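Long-range contacts in 4-phosphoerythronate dehydrogenase (Lactobacillus jensenii, PDB 4PRK), which probably catalyses the NAD-dependent interconversion of pyruvate and D-lactate, as a member of the D-isomer specific 2-hydroxyacid dehydrogenase family: residues I149-V154 and A170-Y175; A199-L204 and D227-N232. One frame throughout, in Å; residues are numbered along the deposited sequence.

Contact 1: residues I149-V154 and A170-Y175; sequences IGLIGV and AKVLAY
Ile149 and Leu151 meet Val172 and Ala174 on one face of two parallel strands, which with helix 155-167 form a beta-alpha-beta unit of the Rossmann fold. The strand axes come within 4.6 Å of each other, and five backbone hydrogen bonds zip them together from Ile149 N, bound to Lys171 O, up to Gly153. Val172 sits between the two larger residues of the neighbouring strand and gives one methyl to each. With CG1 anti to its backbone N (chi1 -179°), that branch reaches the end of Leu151, 4.1 Å from Leu151 CG, the two side chains crossing at a slant, while CG2 faces back along the strand and touches Ile149 CG1 at 3.8 Å. Ile149 folds CG1 to the side of its own backbone N, which also sets that atom 3.8 Å from Ala170 CB, at the entrance to the second strand. An alanine in place of Val172 would probably open a gap between Ile149 and Leu151 and deprive both of their branched neighbour. Phe165, Val161 and Ala162 of helix 155-167 close over Ile149 and Leu151, while Leu187 covers Val172 and Ala174. Beyond the strand end the chain turns at Gly153, the first glycine of a GxGxxG sequence consistent with the dinucleotide-binding turn. Its phi of 87° would jam a beta carbon against the carbonyl oxygen of Ile152, which explains the absence of a side chain. Gly153 N still bonds to Tyr175 O at 2.8 Å, so the turn stays tied to the end of the second strand. From the turn, Val154 leans back over the same face, and its CG2 meets Ala174 CB at 3.6 Å.

Contact 2: residues A199-L204 and D227-N232; sequences ADIISL and DAILIN
Leu204 packs against Asn232 at the C-terminal ends of two parallel strands, 201-204 and 229-232, which belong to a beta-alpha-beta unit in the second half of the Rossmann sheet. Its CD1 lies over the face of the Asn232 amide, 3.7 Å from Asn232 CG. That amide is held by bonds of ND2 to Arg235 O and of OD1 to Ala234 N, which fix the plane against which the leucine rests. On the same face, Ile202 CG2 touches Leu230 CD1 at 3.7 Å; Leu230 carries CG anti to its backbone N (chi1 174°), swinging CD1 across to the neighbouring strand. Ile231 turns to the other face, its CB passing 3.6 Å from the backbone atom Ile202 O, and Ala110 and Ala114 of helix 103-118 cover it there. Its backbone sits between two bonds, Ile231 N to Ile202 O at 2.7 Å and Leu204 N to Ile231 O, longer at 3.1 Å. Beside Ile231 stands Ser203, whose OG is hydrogen-bonded to His205 NE2 and, at 3.0 Å, to a water. The same water donates a hydrogen bond to Leu204 O at 2.7 Å.

In the fold
Both contacts are buried pairings within one parallel seven-stranded sheet, and they meet at its middle, where strands 148-152 and 201-204 are neighbours. Gly150 ties them together, its N and O probably bonded to Ile201 O and Ser203 N. Contact 1 belongs to the first beta-alpha-beta unit and contact 2 to a later one; on the face they share, helix 155-167 packs on contact 1 and helix 103-118 on contact 2. Across contact 1 the side chains meet through hydrocarbon alone. Contact 2 is more polar at its margins, with one water joining Asp200 O to Asp227 O at one end and, at the other, the Asn232 amide and a second water on Ser203 OG and Leu204 O.

Contact 1: residues I149-V154 and A170-Y175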
loop_
_atom_site.group_PDB
_atom_site.type_symbol
_atom_site.label_atom_id
_atom_site.label_comp_id
_atom_site.label_asym_id
_atom_site.label_seq_id
_atom_site.Cartn_x
_atom_site.Cartn_y
_atom_site.Cartn_z
ATOM N N ILE A 149 -2.065 5.272 -15.316
ATOM C CA ILE A 149 -2.905 6.353 -14.903
ATOM C C ILE A 149 -2.140 7.577 -15.284
ATOM O O ILE A 149 -0.905 7.632 -15.116
ATOM C CB ILE A 149 -3.054 6.406 -13.372
ATOM C CG1 ILE A 149 -3.355 5.016 -12.787
ATOM C CG2 ILE A 149 -4.036 7.466 -12.999
ATOM C CD1 ILE A 149 -4.725 4.410 -13.142
ATOM N N GLY A 150 -2.855 8.567 -15.800
ATOM C CA GLY A 150 -2.240 9.822 -16.191
ATOM C C GLY A 150 -2.953 10.969 -15.561
ATOM O O GLY A 150 -4.187 11.134 -15.693
ATOM N N LEU A 151 -2.201 11.726 -14.816
ATOM C CA LEU A 151 -2.751 12.855 -14.073
ATOM C C LEU A 151 -2.327 14.182 -14.725
ATOM O O LEU A 151 -1.145 14.383 -14.951
ATOM C CB LEU A 151 -2.234 12.826 -12.627
ATOM C CG LEU A 151 -2.465 11.567 -11.788
ATOM C CD1 LEU A 151 -1.993 11.907 -10.367
ATOM C CD2 LEU A 151 -3.916 11.235 -11.729
ATOM N N ILE A 152 -3.268 15.093 -14.982
ATOM C CA ILE A 152 -2.915 16.411 -15.541
ATOM C C ILE A 152 -3.033 17.406 -14.428
ATOM O O ILE A 152 -4.129 17.788 -14.061
ATOM C CB ILE A 152 -3.845 16.845 -16.676
ATOM C CG1 ILE A 152 -3.931 15.763 -17.758
ATOM C CG2 ILE A 152 -3.309 18.139 -17.298
ATOM C CD1 ILE A 152 -2.578 15.330 -18.264
ATOM N N GLY A 153 -1.919 17.800 -13.847
ATOM C CA GLY A 153 -1.966 18.420 -12.523
ATOM C C GLY A 153 -1.923 17.361 -11.418
ATOM O O GLY A 153 -2.356 16.230 -11.605
ATOM N N VAL A 154 -1.368 17.720 -10.270
ATOM C CA VAL A 154 -1.377 16.843 -9.094
ATOM C C VAL A 154 -2.102 17.519 -7.923
ATOM O O VAL A 154 -3.333 17.370 -7.784
ATOM C CB VAL A 154 0.059 16.444 -8.730
ATOM C CG1 VAL A 154 0.054 15.532 -7.506
ATOM C CG2 VAL A 154 0.708 15.774 -9.943
ATOM N N ALA A 170 -1.112 -0.026 -10.083
ATOM C CA ALA A 170 -1.055 0.703 -11.344
ATOM C C ALA A 170 0.218 1.513 -11.500
ATOM O O ALA A 170 0.797 1.958 -10.522
ATOM C CB ALA A 170 -2.243 1.633 -11.486
ATOM N N LYS A 171 0.619 1.768 -12.742
ATOM C CA LYS A 171 1.665 2.739 -12.992
ATOM C C LYS A 171 1.033 4.118 -13.135
ATOM O O LYS A 171 0.106 4.288 -13.922
ATOM C CB LYS A 171 2.450 2.377 -14.266
ATOM C CG LYS A 171 3.547 3.382 -14.580
ATOM C CD LYS A 171 3.875 3.402 -16.046
ATOM C CE LYS A 171 5.198 2.762 -16.393
ATOM N NZ LYS A 171 5.747 3.490 -17.586
ATOM N N VAL A 172 1.525 5.112 -12.405
ATOM C CA VAL A 172 0.950 6.433 -12.430
ATOM C C VAL A 172 1.965 7.460 -12.953
ATOM O O VAL A 172 3.065 7.567 -12.432
ATOM C CB VAL A 172 0.503 6.882 -11.025
ATOM C CG1 VAL A 172 -0.129 8.288 -11.062
ATOM C CG2 VAL A 172 -0.446 5.886 -10.451
ATOM N N LEU A 173 1.544 8.228 -13.951
ATOM C CA LEU A 173 2.307 9.310 -14.532
ATOM C C LEU A 173 1.565 10.586 -14.258
ATOM O O LEU A 173 0.335 10.585 -14.220
ATOM C CB LEU A 173 2.391 9.166 -16.064
ATOM C CG LEU A 173 3.068 7.938 -16.662
ATOM C CD1 LEU A 173 2.879 7.849 -18.145
ATOM C CD2 LEU A 173 4.562 7.955 -16.327
ATOM N N ALA A 174 2.299 11.680 -14.094
ATOM C CA ALA A 174 1.663 12.968 -13.899
ATOM C C ALA A 174 2.397 14.094 -14.615
ATOM O O ALA A 174 3.622 14.127 -14.598
ATOM C CB ALA A 174 1.601 13.272 -12.403
ATOM N N TYR A 175 1.641 15.012 -15.220
ATOM C CA TYR A 175 2.166 16.251 -15.768
ATOM C C TYR A 175 1.952 17.333 -14.743
ATOM O O TYR A 175 0.875 17.454 -14.195
ATOM C CB TYR A 175 1.474 16.673 -17.087
ATOM C CG TYR A 175 1.947 18.084 -17.505
ATOM C CD1 TYR A 175 3.273 18.300 -17.847
ATOM C CD2 TYR A 175 1.103 19.177 -17.468
ATOM C CE1 TYR A 175 3.728 19.547 -18.173
ATOM C CE2 TYR A 175 1.551 20.420 -17.827
ATOM C CZ TYR A 175 2.868 20.588 -18.183
ATOM O OH TYR A 175 3.382 21.830 -18.511
#

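Contact 2: residues A199-L204 and D227-N232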
loop_
_atom_site.group_PDB
_atom_site.type_symbol
_atom_site.label_atom_id
_atom_site.label_comp_id
_atom_site.label_asym_id
_atom_site.label_seq_id
_atom_site.Cartn_x
_atom_site.Cartn_y
_atom_site.Cartn_z
ATOM N N ALA A 199 -1.480 7.141 -21.107
ATOM C CA ALA A 199 -2.384 6.823 -20.010
ATOM C C ALA A 199 -3.585 6.039 -20.493
ATOM O O ALA A 199 -4.172 6.397 -21.487
ATOM C CB ALA A 199 -2.824 8.055 -19.264
ATOM N N ASP A 200 -3.970 4.987 -19.779
ATOM C CA ASP A 200 -5.276 4.342 -20.034
ATOM C C ASP A 200 -6.410 5.001 -19.261
ATOM O O ASP A 200 -7.583 4.849 -19.633
ATOM C CB ASP A 200 -5.252 2.876 -19.668
ATOM C CG ASP A 200 -4.095 2.155 -20.285
ATOM O OD1 ASP A 200 -3.979 2.166 -21.516
ATOM O OD2 ASP A 200 -3.313 1.577 -19.526
ATOM N N ILE A 201 -6.073 5.681 -18.154
ATOM C CA ILE A 201 -7.047 6.439 -17.361
ATOM C C ILE A 201 -6.473 7.796 -17.041
ATOM O O ILE A 201 -5.405 7.900 -16.447
ATOM C CB ILE A 201 -7.387 5.770 -16.026
ATOM C CG1 ILE A 201 -8.216 4.495 -16.243
ATOM C CG2 ILE A 201 -8.176 6.748 -15.186
ATOM C CD1 ILE A 201 -8.205 3.524 -15.082
ATOM N N ILE A 202 -7.164 8.832 -17.473
ATOM C CA ILE A 202 -6.688 10.213 -17.324
ATOM C C ILE A 202 -7.555 10.901 -16.315
ATOM O O ILE A 202 -8.768 10.921 -16.463
ATOM C CB ILE A 202 -6.815 11.005 -18.650
ATOM C CG1 ILE A 202 -5.838 10.391 -19.650
ATOM C CG2 ILE A 202 -6.490 12.453 -18.404
ATOM C CD1 ILE A 202 -5.917 10.895 -21.069
ATOM N N SER A 203 -6.945 11.500 -15.318
ATOM C CA SER A 203 -7.697 12.228 -14.346
ATOM C C SER A 203 -7.164 13.612 -14.212
ATOM O O SER A 203 -5.946 13.781 -14.132
ATOM C CB SER A 203 -7.703 11.510 -12.984
ATOM O OG SER A 203 -8.429 12.300 -12.053
ATOM N N LEU A 204 -8.089 14.607 -14.169
ATOM C CA LEU A 204 -7.706 16.056 -14.189
ATOM C C LEU A 204 -7.617 16.713 -12.809
ATOM O O LEU A 204 -8.537 16.597 -11.997
ATOM C CB LEU A 204 -8.672 16.847 -15.027
ATOM C CG LEU A 204 -8.954 16.271 -16.412
ATOM C CD1 LEU A 204 -9.971 17.123 -17.159
ATOM C CD2 LEU A 204 -7.667 16.130 -17.225
ATOM N N ASP A 227 -9.161 3.396 -26.143
ATOM C CA ASP A 227 -9.847 2.765 -24.987
ATOM C C ASP A 227 -9.571 3.558 -23.690
ATOM O O ASP A 227 -9.696 3.019 -22.625
ATOM C CB ASP A 227 -9.514 1.256 -24.857
ATOM C CG ASP A 227 -8.048 0.956 -25.087
ATOM O OD1 ASP A 227 -7.269 1.917 -25.310
ATOM O OD2 ASP A 227 -7.645 -0.232 -25.049
ATOM N N ALA A 228 -9.245 4.849 -23.807
ATOM C CA ALA A 228 -8.940 5.716 -22.639
ATOM C C ALA A 228 -10.188 6.101 -21.901
ATOM O O ALA A 228 -11.266 6.229 -22.479
ATOM C CB ALA A 228 -8.219 7.000 -23.038
ATOM N N ILE A 229 -10.023 6.284 -20.603
ATOM C CA ILE A 229 -11.104 6.675 -19.717
ATOM C C ILE A 229 -10.688 8.028 -19.180
ATOM O O ILE A 229 -9.569 8.161 -18.655
ATOM C CB ILE A 229 -11.235 5.691 -18.544
ATOM C CG1 ILE A 229 -11.545 4.281 -19.032
ATOM C CG2 ILE A 229 -12.289 6.163 -17.539
ATOM C CD1 ILE A 229 -11.609 3.220 -17.939
ATOM N N LEU A 230 -11.550 9.025 -19.368
ATOM C CA LEU A 230 -11.258 10.365 -18.962
ATOM C C LEU A 230 -12.055 10.650 -17.699
ATOM O O LEU A 230 -13.237 10.425 -17.676
ATOM C CB LEU A 230 -11.665 11.394 -20.038
ATOM C CG LEU A 230 -11.475 12.867 -19.541
ATOM C CD1 LEU A 230 -10.016 13.128 -19.197
ATOM C CD2 LEU A 230 -11.934 13.942 -20.541
ATOM N N ILE A 231 -11.407 11.159 -16.660
ATOM C CA ILE A 231 -12.105 11.508 -15.424
ATOM C C ILE A 231 -11.869 12.971 -15.158
ATOM O O ILE A 231 -10.742 13.374 -15.107
ATOM C CB ILE A 231 -11.549 10.707 -14.230
ATOM C CG1 ILE A 231 -11.733 9.203 -14.394
ATOM C CG2 ILE A 231 -12.196 11.185 -12.933
ATOM C CD1 ILE A 231 -13.162 8.719 -14.437
ATOM N N ASN A 232 -12.931 13.755 -14.967
ATOM C CA ASN A 232 -12.848 15.160 -14.513
ATOM C C ASN A 232 -13.690 15.418 -13.259
ATOM O O ASN A 232 -14.928 15.599 -13.308
ATOM C CB ASN A 232 -13.358 16.126 -15.567
ATOM C CG ASN A 232 -13.096 17.574 -15.194
ATOM O OD1 ASN A 232 -12.279 17.862 -14.298
ATOM N ND2 ASN A 232 -13.764 18.488 -15.876
HETATM O O HOH W 1 -8.669 1.927 -20.168
HETATM O O HOH W 2 -10.323 14.587 -11.954
#